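PDB 3L84: transketolase from Campylobacter jejuni, which belongs to the thiamine diphosphate-dependent enzymes and forms a dimer of identical chains, each with two cofactor-binding-type domains followed by a C-terminal domain. Local coordinates for residues I444-G447 with H453-I456; T461-P466 with A587-L592; L469-A474 with W483-N488; V537-E542 with S623-F628. All coordinates share one frame; numbering follows the deposited sequence. Where two conformers were deposited one is given.

Contacts 1 and 3 lie within the pyrimidine-binding domain, contact 2 joins that domain to the C-terminal domain, and contact 4 packs two helices of the C-terminal part. Contact 1 comes first along the chain; contact 3 is nested within the loop closed by contact 2, and the segments of contacts 2 and 4 alternate. Their centres lie about 16 Å (contacts 2 and 3) to 26 Å (contacts 3 and 4) apart. Contact 1 touches contact 2 through Ile456 and His588, helix 458-464 of contact 2 precedes strand 469-471 of contact 3, and Ala474 packs on Val537 of contact 4. Contacts 1 and 2 meet the second subunit, so the interdomain contact lies beside the dimer interface.

Contact 1 of 4, residues I444-G447 with H453-I456; sequences IGVG and HQPI
Ile444, in a short 3-10 turn, sits beside Gln454, the two CA atoms being 4.9 Å apart. Its side chain slants across that of Gln454, bringing the Ile444 CG2 methyl to 3.8 Å from Gln454 OE1, and the same methyl touches Ile456 more loosely (Ile444 CG2 to Ile456 CD1, 4.4 Å). With CG1 tucked between the backbone N and the carbonyl carbon (chi1 48°), the longer branch leads away from segment 453-456; the residue also packs on Val614 and Phe615 of helix 611-617. The backbone Ile444 N donates to a water at 2.9 Å, which in turn donates to Pro455 O at 2.8 Å. Val446 points its CB at the other segment and straddles a carbonyl: Val446 CG1 and Val446 CG2 are both 3.7 Å from His453 O. Val446 CB also lies 4.0 Å from Gln454 CG. Gly447, at positive phi, returns its N to Ile444 O in a backbone hydrogen bond, while Gly447 O lies 2.9 Å from Gln454 NE2. Gln454 NE2 is hydrogen-bonded to Glu607 O, reached by a chain extended beyond CG. The loop also meets the second subunit, where Arg426 bonds to Gln454 O and His101 stacks on His453. A bridging water and the packing of the Gln454 stem link the two arms of this buried loop in the pyrimidine-binding domain, while Glu607 O satisfies the buried amide nitrogen.

Contact 2 of 4, residues T461-P466 with A587-L592; sequences TFRAMP and AHSNEL
Arg463 NH1 donates to Glu591 OE2 at 2.9 Å, a nearly straight bond (161° at the hydrogen) that is part of a salt bridge. The carboxylate oxygen lies close to the guanidinium plane, at its edge, whereas the arginine meets OE2 on the anti side and somewhat out of the carboxylate plane. The two flat groups are turned steeply, 77° apart, and their side chains cross at about a right angle. Glu591 achieves this by bending at chi2 (-86°), while Arg463 reaches over with its chain extended from CG to NE, so that Arg463 CD also comes within 3.3 Å of Glu591 OE2. Ser589 CB flanks the guanidinium edge, 3.9 Å from Arg463 NH1, and the Leu592 CD2 methyl approaches Arg463 NH1 obliquely at 4.2 Å. Both charges have second partners: Arg463 NH2 forms a salt bridge with Glu585, whose other oxygen bonds to Ser589 OG, and Glu591 OE1 bonds to Ser460 OG. Two carboxylates sharing one buried guanidinium would probably favour its positive charge and fix its rotation. The arrangement is a buried interdomain salt bridge, tying helix 458-464 of the transketolase pyrimidine-binding domain to the loop between strands 580-584 and 598-600 of the C-terminal domain.

Contact 3 of 4, residues L469-A474 with W483-N488; sequences LTFRPA and WQIALN
The CG2 methyl of Ile485 is the bump of this contact, and the hollow that takes it is formed by two strand side chains, Leu469 and Phe471. Ile485 CG2 lies 3.9 Å from Phe471 CZ and 4.2 Å from Leu469 CD1, so one methyl touches both. It meets the phenyl ring at the edge, near the ring plane, and Ile485 CB follows close behind, 4.1 Å from Phe471 CZ. Since CG2 is anti to the backbone N of Ile485, with CG1 beside that N and anti to the carbonyl carbon (chi1 -62°), it is the short branch that enters the hollow. The Phe471 and Ile485 side chains meet at a slant, while those of Leu469 and Ile485 cross at roughly a right angle. Strand 469-471, helix 476-488 and strand 493-496 make a beta-alpha-beta crossover at the edge of the parallel six-stranded sheet of the pyrimidine-binding domain. The helix segment runs almost antiparallel to the strand, at 164°, with axes 10.4 Å apart. One residue beyond Ile485, the small Ala486 adds its CB methyl, 4.2 Å from Phe471 CE2, at an oblique approach to the ring. Ala486 rests in addition on Ser493 and Phe495 of the neighbouring strand. From helix 562-566, Leu564 reaches Leu469, Phe471 and Ile485 alike, adding a further apolar bump to the same cluster.

Contact 4 of 4, residues V537-E542 with S623-F628; sequences VWLCLE and SKLVNF
Leu539 and Leu625 meet at a slant, the CD2 branch of Leu625 laid against the branch point of Leu539. Leu625 CD2 lies 3.9 Å from Leu539 CG and 4.1 Å from Leu539 CD2, so a single methyl of one leucine touches both the branch point and an arm of the other. The two residues adopt the same conformation: each has CG anti to its own backbone N (chi1 169° for Leu539 and 177° for Leu625) and chi2 near 60°. Leu625 points its CB toward segment 537-542, whereas the CB bond of Leu539 runs alongside and it is the end of the side chain that bends in. The two helices, 537-549 and 622-629, pack together beside the mixed sheet of the C-terminal part of the chain, where Leu539, Cys540 and Leu625 all touch Val584 of strand 580-584. The nearest CA atoms, Cys540 CA and Leu625 CA, are 8.3 Å apart, so the contact is made by side chains. Cys540 SG joins the cluster more loosely, 4.3 Å from the same Leu625 CD2 methyl. Leu625 packs further on Tyr600 of strand 598-600 and on Ser543 of helix 537-549, and Leu539 on Phe620.

Contact 1 of 4, residues I444-G447 with H453-I456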
loop_
_atom_site.group_PDB
_atom_site.type_symbol
_atom_site.label_atom_id
_atom_site.label_comp_id
_atom_site.label_asym_id
_atom_site.label_seq_id
_atom_site.Cartn_x
_atom_site.Cartn_y
_atom_site.Cartn_z
ATOM N N ILE A 444 -19.296 4.628 -3.158
ATOM C CA ILE A 444 -20.111 5.336 -2.151
ATOM C C ILE A 444 -21.366 4.564 -1.778
ATOM O O ILE A 444 -21.952 4.863 -0.739
ATOM C CB ILE A 444 -20.519 6.751 -2.637
ATOM C CG1 ILE A 444 -21.088 6.759 -4.077
ATOM C CG2 ILE A 444 -19.319 7.695 -2.556
ATOM C CD1 ILE A 444 -21.914 8.036 -4.427
ATOM N N GLY A 445 -21.774 3.566 -2.566
ATOM C CA GLY A 445 -22.874 2.685 -2.197
ATOM C C GLY A 445 -22.633 1.912 -0.910
ATOM O O GLY A 445 -23.578 1.375 -0.307
ATOM N N VAL A 446 -21.386 1.863 -0.452
ATOM C CA VAL A 446 -21.068 1.389 0.896
ATOM C C VAL A 446 -21.929 2.053 1.980
ATOM O O VAL A 446 -22.357 1.411 2.949
ATOM C CB VAL A 446 -19.554 1.613 1.145
ATOM C CG1 VAL A 446 -19.208 1.595 2.642
ATOM C CG2 VAL A 446 -18.771 0.542 0.412
ATOM N N GLY A 447 -22.178 3.345 1.840
ATOM C CA GLY A 447 -23.083 4.054 2.735
ATOM C C GLY A 447 -22.456 4.478 4.043
ATOM O O GLY A 447 -21.538 5.274 4.085
ATOM N N HIS A 453 -14.072 4.409 3.829
ATOM C CA HIS A 453 -14.453 3.086 3.347
ATOM C C HIS A 453 -15.121 3.169 1.975
ATOM O O HIS A 453 -15.693 2.155 1.549
ATOM C CB HIS A 453 -15.339 2.340 4.371
ATOM C CG HIS A 453 -14.573 1.934 5.588
ATOM N ND1 HIS A 453 -14.263 0.628 5.918
ATOM C CD2 HIS A 453 -13.970 2.708 6.516
ATOM C CE1 HIS A 453 -13.553 0.631 7.047
ATOM N NE2 HIS A 453 -13.364 1.882 7.419
ATOM N N GLN A 454 -15.110 4.334 1.308
ATOM C CA GLN A 454 -15.762 4.530 0.019
ATOM C C GLN A 454 -14.727 4.763 -1.023
ATOM O O GLN A 454 -14.090 5.828 -1.023
ATOM C CB GLN A 454 -16.739 5.682 0.084
ATOM C CG GLN A 454 -17.982 5.331 0.943
ATOM C CD GLN A 454 -18.812 6.523 1.337
ATOM O OE1 GLN A 454 -18.404 7.656 1.120
ATOM N NE2 GLN A 454 -19.981 6.301 1.920
ATOM N N PRO A 455 -14.507 3.819 -1.941
ATOM C CA PRO A 455 -13.568 4.030 -3.018
ATOM C C PRO A 455 -13.919 5.221 -3.899
ATOM O O PRO A 455 -15.093 5.568 -4.060
ATOM C CB PRO A 455 -13.671 2.737 -3.832
ATOM C CG PRO A 455 -14.141 1.736 -2.871
ATOM C CD PRO A 455 -15.096 2.469 -1.979
ATOM N N ILE A 456 -12.883 5.897 -4.382
ATOM C CA ILE A 456 -13.034 7.024 -5.318
ATOM C C ILE A 456 -12.013 6.893 -6.441
ATOM O O ILE A 456 -12.375 6.931 -7.631
ATOM C CB ILE A 456 -12.866 8.409 -4.598
ATOM C CG1 ILE A 456 -13.898 8.617 -3.494
ATOM C CG2 ILE A 456 -12.886 9.553 -5.622
ATOM C CD1 ILE A 456 -15.341 8.830 -3.953
HETATM O O HOH W 1 -17.621 5.887 -5.139
#

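Contact 2 of 4, residues T461-P466 with A587-L592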
loop_
_atom_site.group_PDB
_atom_site.type_symbol
_atom_site.label_atom_id
_atom_site.label_comp_id
_atom_site.label_asym_id
_atom_site.label_seq_id
_atom_site.Cartn_x
_atom_site.Cartn_y
_atom_site.Cartn_z
ATOM N N THR A 461 -6.430 3.715 -10.511
ATOM C CA THR A 461 -5.191 3.007 -10.223
ATOM C C THR A 461 -5.108 1.682 -10.949
ATOM O O THR A 461 -4.111 1.418 -11.627
ATOM C CB THR A 461 -5.025 2.755 -8.743
ATOM O OG1 THR A 461 -4.960 4.016 -8.060
ATOM C CG2 THR A 461 -3.799 1.913 -8.410
ATOM N N PHE A 462 -6.137 0.851 -10.818
ATOM C CA PHE A 462 -6.095 -0.459 -11.435
ATOM C C PHE A 462 -6.157 -0.393 -12.958
ATOM O O PHE A 462 -5.478 -1.178 -13.624
ATOM C CB PHE A 462 -7.133 -1.409 -10.804
ATOM C CG PHE A 462 -6.606 -2.053 -9.598
ATOM C CD1 PHE A 462 -6.530 -1.397 -8.415
ATOM C CD2 PHE A 462 -6.149 -3.369 -9.691
ATOM C CE1 PHE A 462 -5.900 -2.038 -7.283
ATOM C CE2 PHE A 462 -5.595 -3.990 -8.607
ATOM C CZ PHE A 462 -5.426 -3.320 -7.438
ATOM N N ARG A 463 -6.895 0.543 -13.518
ATOM C CA ARG A 463 -6.904 0.710 -14.956
ATOM C C ARG A 463 -5.571 1.203 -15.453
ATOM O O ARG A 463 -5.113 0.734 -16.516
ATOM C CB ARG A 463 -8.011 1.645 -15.387
ATOM C CG ARG A 463 -9.381 1.027 -15.194
ATOM C CD ARG A 463 -10.452 2.034 -15.481
ATOM N NE ARG A 463 -11.786 1.433 -15.451
ATOM C CZ ARG A 463 -12.896 2.130 -15.375
ATOM N NH1 ARG A 463 -12.853 3.441 -15.189
ATOM N NH2 ARG A 463 -14.067 1.484 -15.378
ATOM N N ALA A 464 -4.872 2.066 -14.721
ATOM C CA ALA A 464 -3.589 2.592 -15.161
ATOM C C ALA A 464 -2.468 1.563 -15.047
ATOM O O ALA A 464 -1.480 1.650 -15.776
ATOM C CB ALA A 464 -3.214 3.823 -14.365
HETATM N N MSE A 465 -2.543 0.626 -14.109
HETATM C CA MSE A 465 -1.541 -0.408 -13.954
HETATM C C MSE A 465 -1.507 -1.322 -15.184
HETATM O O MSE A 465 -2.517 -1.956 -15.530
HETATM C CB MSE A 465 -1.839 -1.223 -12.700
HETATM C CG MSE A 465 -0.816 -2.350 -12.476
HETATM SE SE MSE A 465 -0.975 -3.274 -10.772
HETATM C CE MSE A 465 -2.914 -3.194 -10.468
ATOM N N PRO A 466 -0.347 -1.443 -15.826
ATOM C CA PRO A 466 -0.262 -2.376 -16.946
ATOM C C PRO A 466 -0.536 -3.824 -16.578
ATOM O O PRO A 466 -0.366 -4.221 -15.420
ATOM C CB PRO A 466 1.187 -2.189 -17.436
ATOM C CG PRO A 466 1.541 -0.802 -17.011
ATOM C CD PRO A 466 0.884 -0.647 -15.681
ATOM N N ALA A 587 -17.027 7.175 -9.319
ATOM C CA ALA A 587 -15.555 7.139 -9.176
ATOM C C ALA A 587 -15.026 8.435 -9.720
ATOM O O ALA A 587 -15.719 9.129 -10.469
ATOM C CB ALA A 587 -14.971 5.950 -9.954
ATOM N N HIS A 588 -13.781 8.749 -9.400
ATOM C CA HIS A 588 -13.089 9.901 -10.023
ATOM C C HIS A 588 -12.233 9.276 -11.064
ATOM O O HIS A 588 -11.095 8.860 -10.767
ATOM C CB HIS A 588 -12.214 10.608 -9.013
ATOM C CG HIS A 588 -11.619 11.860 -9.529
ATOM N ND1 HIS A 588 -10.451 12.351 -9.017
ATOM C CD2 HIS A 588 -12.062 12.774 -10.431
ATOM C CE1 HIS A 588 -10.165 13.490 -9.621
ATOM N NE2 HIS A 588 -11.107 13.764 -10.497
ATOM N N SER A 589 -12.812 9.146 -12.245
ATOM C CA SER A 589 -12.238 8.362 -13.355
ATOM C C SER A 589 -12.079 9.236 -14.643
ATOM O O SER A 589 -12.758 9.129 -15.671
ATOM C CB SER A 589 -12.945 7.007 -13.540
ATOM O OG SER A 589 -14.356 7.133 -13.427
ATOM N N ASN A 590 -11.079 10.112 -14.582
ATOM C CA ASN A 590 -10.743 10.962 -15.679
ATOM C C ASN A 590 -10.233 10.193 -16.886
ATOM O O ASN A 590 -10.264 10.704 -17.991
ATOM C CB ASN A 590 -9.692 12.018 -15.292
ATOM C CG ASN A 590 -10.266 13.208 -14.527
ATOM O OD1 ASN A 590 -9.563 13.821 -13.699
ATOM N ND2 ASN A 590 -11.475 13.585 -14.828
ATOM N N GLU A 591 -9.783 8.953 -16.712
ATOM C CA GLU A 591 -9.431 8.133 -17.857
ATOM C C GLU A 591 -10.585 7.945 -18.829
ATOM O O GLU A 591 -10.362 7.637 -20.002
ATOM C CB GLU A 591 -8.854 6.780 -17.409
ATOM C CG GLU A 591 -9.824 5.844 -16.679
ATOM C CD GLU A 591 -9.945 6.049 -15.183
ATOM O OE1 GLU A 591 -9.429 7.036 -14.626
ATOM O OE2 GLU A 591 -10.605 5.201 -14.547
ATOM N N LEU A 592 -11.825 8.099 -18.355
ATOM C CA LEU A 592 -12.972 8.006 -19.244
ATOM C C LEU A 592 -12.967 9.037 -20.350
ATOM O O LEU A 592 -13.604 8.793 -21.374
ATOM C CB LEU A 592 -14.260 8.101 -18.453
ATOM C CG LEU A 592 -14.646 6.940 -17.535
ATOM C CD1 LEU A 592 -16.047 7.168 -16.951
ATOM C CD2 LEU A 592 -14.633 5.655 -18.245
#

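Contact 3 of 4, residues L469-A474 with W483-N488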
loop_
_atom_site.group_PDB
_atom_site.type_symbol
_atom_site.label_atom_id
_atom_site.label_comp_id
_atom_site.label_asym_id
_atom_site.label_seq_id
_atom_site.Cartn_x
_atom_site.Cartn_y
_atom_site.Cartn_z
ATOM N N LEU A 469 -6.456 -6.721 -16.063
ATOM C CA LEU A 469 -7.826 -6.443 -16.491
ATOM C C LEU A 469 -8.641 -6.027 -15.276
ATOM O O LEU A 469 -8.550 -6.685 -14.249
ATOM C CB LEU A 469 -8.447 -7.672 -17.127
ATOM C CG LEU A 469 -7.740 -8.179 -18.374
ATOM C CD1 LEU A 469 -8.446 -9.428 -18.909
ATOM C CD2 LEU A 469 -7.671 -7.098 -19.471
ATOM N N THR A 470 -9.427 -4.975 -15.378
ATOM C CA THR A 470 -10.199 -4.511 -14.237
ATOM C C THR A 470 -11.666 -4.645 -14.646
ATOM O O THR A 470 -12.199 -3.797 -15.378
ATOM C CB THR A 470 -9.867 -3.075 -13.849
ATOM O OG1 THR A 470 -8.435 -2.990 -13.651
ATOM C CG2 THR A 470 -10.556 -2.637 -12.551
ATOM N N PHE A 471 -12.337 -5.681 -14.173
ATOM C CA PHE A 471 -13.741 -5.924 -14.507
ATOM C C PHE A 471 -14.655 -5.303 -13.481
ATOM O O PHE A 471 -14.456 -5.496 -12.279
ATOM C CB PHE A 471 -14.035 -7.406 -14.573
ATOM C CG PHE A 471 -13.361 -8.114 -15.695
ATOM C CD1 PHE A 471 -13.832 -7.993 -16.982
ATOM C CD2 PHE A 471 -12.238 -8.886 -15.469
ATOM C CE1 PHE A 471 -13.233 -8.689 -18.025
ATOM C CE2 PHE A 471 -11.649 -9.566 -16.528
ATOM C CZ PHE A 471 -12.163 -9.443 -17.777
ATOM N N ARG A 472 -15.662 -4.559 -13.917
ATOM C CA ARG A 472 -16.661 -3.965 -13.015
ATOM C C ARG A 472 -18.047 -4.346 -13.565
ATOM O O ARG A 472 -18.708 -3.553 -14.243
ATOM C CB ARG A 472 -16.459 -2.481 -12.865
ATOM C CG ARG A 472 -17.340 -1.822 -11.877
ATOM C CD ARG A 472 -16.913 -0.377 -11.535
ATOM N NE ARG A 472 -17.773 0.220 -10.497
ATOM C CZ ARG A 472 -18.698 1.145 -10.670
ATOM N NH1 ARG A 472 -18.903 1.742 -11.822
ATOM N NH2 ARG A 472 -19.384 1.521 -9.609
ATOM N N PRO A 473 -18.502 -5.574 -13.285
ATOM C CA PRO A 473 -19.707 -6.081 -13.938
ATOM C C PRO A 473 -20.958 -5.388 -13.430
ATOM O O PRO A 473 -21.063 -5.051 -12.247
ATOM C CB PRO A 473 -19.715 -7.564 -13.569
ATOM C CG PRO A 473 -18.930 -7.637 -12.324
ATOM C CD PRO A 473 -17.825 -6.621 -12.484
ATOM N N ALA A 474 -21.912 -5.162 -14.328
ATOM C CA ALA A 474 -23.169 -4.549 -13.970
ATOM C C ALA A 474 -24.200 -5.554 -13.497
ATOM O O ALA A 474 -25.187 -5.155 -12.847
ATOM C CB ALA A 474 -23.719 -3.776 -15.140
ATOM N N TRP A 483 -15.326 -13.697 -15.769
ATOM C CA TRP A 483 -14.537 -14.853 -15.341
ATOM C C TRP A 483 -14.076 -15.700 -16.523
ATOM O O TRP A 483 -12.949 -16.204 -16.527
ATOM C CB TRP A 483 -15.321 -15.691 -14.340
ATOM C CG TRP A 483 -15.074 -15.247 -12.925
ATOM C CD1 TRP A 483 -15.897 -14.515 -12.126
ATOM C CD2 TRP A 483 -13.872 -15.489 -12.174
ATOM N NE1 TRP A 483 -15.288 -14.327 -10.899
ATOM C CE2 TRP A 483 -14.048 -14.893 -10.912
ATOM C CE3 TRP A 483 -12.666 -16.120 -12.456
ATOM C CZ2 TRP A 483 -13.081 -14.952 -9.919
ATOM C CZ3 TRP A 483 -11.692 -16.176 -11.477
ATOM C CH2 TRP A 483 -11.894 -15.591 -10.217
ATOM N N GLN A 484 -14.954 -15.915 -17.510
ATOM C CA GLN A 484 -14.561 -16.718 -18.663
ATOM C C GLN A 484 -13.365 -16.089 -19.369
ATOM O O GLN A 484 -12.438 -16.774 -19.772
ATOM C CB GLN A 484 -15.753 -16.962 -19.590
ATOM C CG GLN A 484 -16.812 -17.870 -18.961
ATOM C CD GLN A 484 -18.090 -17.939 -19.745
ATOM O OE1 GLN A 484 -18.647 -16.925 -20.123
ATOM N NE2 GLN A 484 -18.584 -19.180 -19.963
ATOM N N ILE A 485 -13.382 -14.766 -19.506
ATOM C CA ILE A 485 -12.225 -14.062 -20.060
ATOM C C ILE A 485 -11.015 -14.151 -19.144
ATOM O O ILE A 485 -9.899 -14.457 -19.609
ATOM C CB ILE A 485 -12.571 -12.590 -20.334
ATOM C CG1 ILE A 485 -13.695 -12.468 -21.363
ATOM C CG2 ILE A 485 -11.317 -11.812 -20.785
ATOM C CD1 ILE A 485 -14.516 -11.165 -21.254
ATOM N N ALA A 486 -11.204 -13.899 -17.864
ATOM C CA ALA A 486 -10.078 -13.889 -16.936
ATOM C C ALA A 486 -9.341 -15.226 -16.894
ATOM O O ALA A 486 -8.101 -15.253 -16.844
ATOM C CB ALA A 486 -10.543 -13.543 -15.545
ATOM N N LEU A 487 -10.067 -16.344 -16.930
ATOM C CA LEU A 487 -9.396 -17.647 -16.899
ATOM C C LEU A 487 -8.595 -17.920 -18.138
ATOM O O LEU A 487 -7.615 -18.633 -18.039
ATOM C CB LEU A 487 -10.402 -18.772 -16.643
ATOM C CG LEU A 487 -10.987 -18.728 -15.254
ATOM C CD1 LEU A 487 -12.195 -19.651 -15.200
ATOM C CD2 LEU A 487 -10.067 -19.107 -14.126
ATOM N N ASN A 488 -8.989 -17.389 -19.293
ATOM C CA ASN A 488 -8.302 -17.582 -20.563
ATOM C C ASN A 488 -7.221 -16.544 -20.823
ATOM O O ASN A 488 -6.380 -16.700 -21.712
ATOM C CB ASN A 488 -9.272 -17.585 -21.758
ATOM C CG ASN A 488 -10.042 -18.903 -21.936
ATOM O OD1 ASN A 488 -11.060 -18.920 -22.617
ATOM N ND2 ASN A 488 -9.528 -19.980 -21.403
#

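Contact 4 of 4, residues V537-E542 with S623-F628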
loop_
_atom_site.group_PDB
_atom_site.type_symbol
_atom_site.label_atom_id
_atom_site.label_comp_id
_atom_site.label_asym_id
_atom_site.label_seq_id
_atom_site.Cartn_x
_atom_site.Cartn_y
_atom_site.Cartn_z
ATOM N N VAL A 537 -24.843 1.508 -14.721
ATOM C CA VAL A 537 -25.436 1.189 -16.027
ATOM C C VAL A 537 -26.948 1.384 -16.019
ATOM O O VAL A 537 -27.529 1.944 -16.934
ATOM C CB VAL A 537 -25.045 -0.254 -16.491
ATOM C CG1 VAL A 537 -25.813 -0.653 -17.774
ATOM C CG2 VAL A 537 -23.563 -0.334 -16.748
ATOM N N TRP A 538 -27.604 0.948 -14.959
ATOM C CA TRP A 538 -29.042 1.070 -14.886
ATOM C C TRP A 538 -29.465 2.542 -14.883
ATOM O O TRP A 538 -30.442 2.926 -15.539
ATOM C CB TRP A 538 -29.520 0.363 -13.611
ATOM C CG TRP A 538 -30.960 0.194 -13.602
ATOM C CD1 TRP A 538 -31.852 0.839 -12.798
ATOM C CD2 TRP A 538 -31.724 -0.692 -14.445
ATOM N NE1 TRP A 538 -33.134 0.408 -13.086
ATOM C CE2 TRP A 538 -33.075 -0.532 -14.088
ATOM C CE3 TRP A 538 -31.390 -1.600 -15.468
ATOM C CZ2 TRP A 538 -34.099 -1.255 -14.716
ATOM C CZ3 TRP A 538 -32.392 -2.322 -16.083
ATOM C CH2 TRP A 538 -33.734 -2.141 -15.710
ATOM N N LEU A 539 -28.718 3.390 -14.173
ATOM C CA LEU A 539 -29.001 4.831 -14.186
ATOM C C LEU A 539 -28.972 5.355 -15.621
ATOM O O LEU A 539 -29.806 6.189 -16.013
ATOM C CB LEU A 539 -27.963 5.569 -13.296
ATOM C CG LEU A 539 -27.962 7.078 -13.424
ATOM C CD1 LEU A 539 -29.246 7.726 -12.959
ATOM C CD2 LEU A 539 -26.779 7.645 -12.618
ATOM N N CYS A 540 -27.997 4.900 -16.397
ATOM C CA CYS A 540 -27.896 5.321 -17.793
ATOM C C CYS A 540 -29.025 4.759 -18.653
ATOM O O CYS A 540 -29.539 5.467 -19.509
ATOM C CB CYS A 540 -26.560 4.944 -18.380
ATOM S SG CYS A 540 -25.201 5.910 -17.677
ATOM N N LEU A 541 -29.446 3.518 -18.434
ATOM C CA LEU A 541 -30.586 2.990 -19.179
ATOM C C LEU A 541 -31.848 3.833 -18.890
ATOM O O LEU A 541 -32.606 4.196 -19.813
ATOM C CB LEU A 541 -30.826 1.505 -18.861
ATOM C CG LEU A 541 -29.791 0.578 -19.440
ATOM C CD1 LEU A 541 -29.893 -0.801 -18.735
ATOM C CD2 LEU A 541 -29.909 0.433 -20.968
ATOM N N GLU A 542 -32.106 4.100 -17.608
ATOM C CA GLU A 542 -33.263 4.881 -17.207
ATOM C C GLU A 542 -33.175 6.292 -17.739
ATOM O O GLU A 542 -34.183 6.861 -18.178
ATOM C CB GLU A 542 -33.422 4.895 -15.682
ATOM C CG GLU A 542 -33.684 3.488 -15.062
ATOM C CD GLU A 542 -35.130 3.045 -15.115
ATOM O OE1 GLU A 542 -35.937 3.554 -14.317
ATOM O OE2 GLU A 542 -35.442 2.157 -15.934
ATOM N N SER A 623 -32.985 12.441 -12.866
ATOM C CA SER A 623 -33.257 13.855 -13.110
ATOM C C SER A 623 -31.951 14.652 -13.207
ATOM O O SER A 623 -31.811 15.502 -14.086
ATOM C CB SER A 623 -34.148 14.437 -12.017
ATOM O OG SER A 623 -35.455 13.886 -12.086
ATOM N N LYS A 624 -31.005 14.376 -12.314
ATOM C CA LYS A 624 -29.760 15.148 -12.316
ATOM C C LYS A 624 -28.899 14.815 -13.526
ATOM O O LYS A 624 -28.266 15.688 -14.119
ATOM C CB LYS A 624 -28.989 14.961 -11.023
ATOM C CG LYS A 624 -29.691 15.597 -9.823
ATOM C CD LYS A 624 -28.947 15.367 -8.551
ATOM C CE LYS A 624 -29.506 16.103 -7.342
ATOM N NZ LYS A 624 -28.719 15.824 -6.098
ATOM N N LEU A 625 -28.835 13.526 -13.885
ATOM C CA LEU A 625 -28.026 13.150 -15.020
ATOM C C LEU A 625 -28.609 13.689 -16.320
ATOM O O LEU A 625 -27.894 14.218 -17.152
ATOM C CB LEU A 625 -27.823 11.628 -15.076
ATOM C CG LEU A 625 -27.052 11.126 -16.278
ATOM C CD1 LEU A 625 -25.662 11.745 -16.382
ATOM C CD2 LEU A 625 -26.931 9.587 -16.217
ATOM N N VAL A 626 -29.913 13.597 -16.474
ATOM C CA VAL A 626 -30.549 14.176 -17.658
ATOM C C VAL A 626 -30.331 15.681 -17.751
ATOM O O VAL A 626 -30.051 16.198 -18.816
ATOM C CB VAL A 626 -32.038 13.841 -17.686
ATOM C CG1 VAL A 626 -32.813 14.699 -18.732
ATOM C CG2 VAL A 626 -32.252 12.348 -17.953
ATOM N N ASN A 627 -30.449 16.382 -16.633
ATOM C CA ASN A 627 -30.152 17.828 -16.624
ATOM C C ASN A 627 -28.724 18.142 -17.040
ATOM O O ASN A 627 -28.494 19.093 -17.793
ATOM C CB ASN A 627 -30.526 18.442 -15.271
ATOM C CG ASN A 627 -32.011 18.615 -15.119
ATOM O OD1 ASN A 627 -32.768 18.575 -16.095
ATOM N ND2 ASN A 627 -32.450 18.790 -13.874
ATOM N N PHE A 628 -27.769 17.334 -16.584
ATOM C CA PHE A 628 -26.386 17.477 -16.979
ATOM C C PHE A 628 -26.211 17.248 -18.496
ATOM O O PHE A 628 -25.553 18.041 -19.190
ATOM C CB PHE A 628 -25.556 16.483 -16.176
ATOM C CG PHE A 628 -24.099 16.463 -16.543
ATOM C CD1 PHE A 628 -23.199 17.379 -15.986
ATOM C CD2 PHE A 628 -23.616 15.529 -17.433
ATOM C CE1 PHE A 628 -21.859 17.354 -16.332
ATOM C CE2 PHE A 628 -22.271 15.473 -17.754
ATOM C CZ PHE A 628 -21.379 16.392 -17.217
#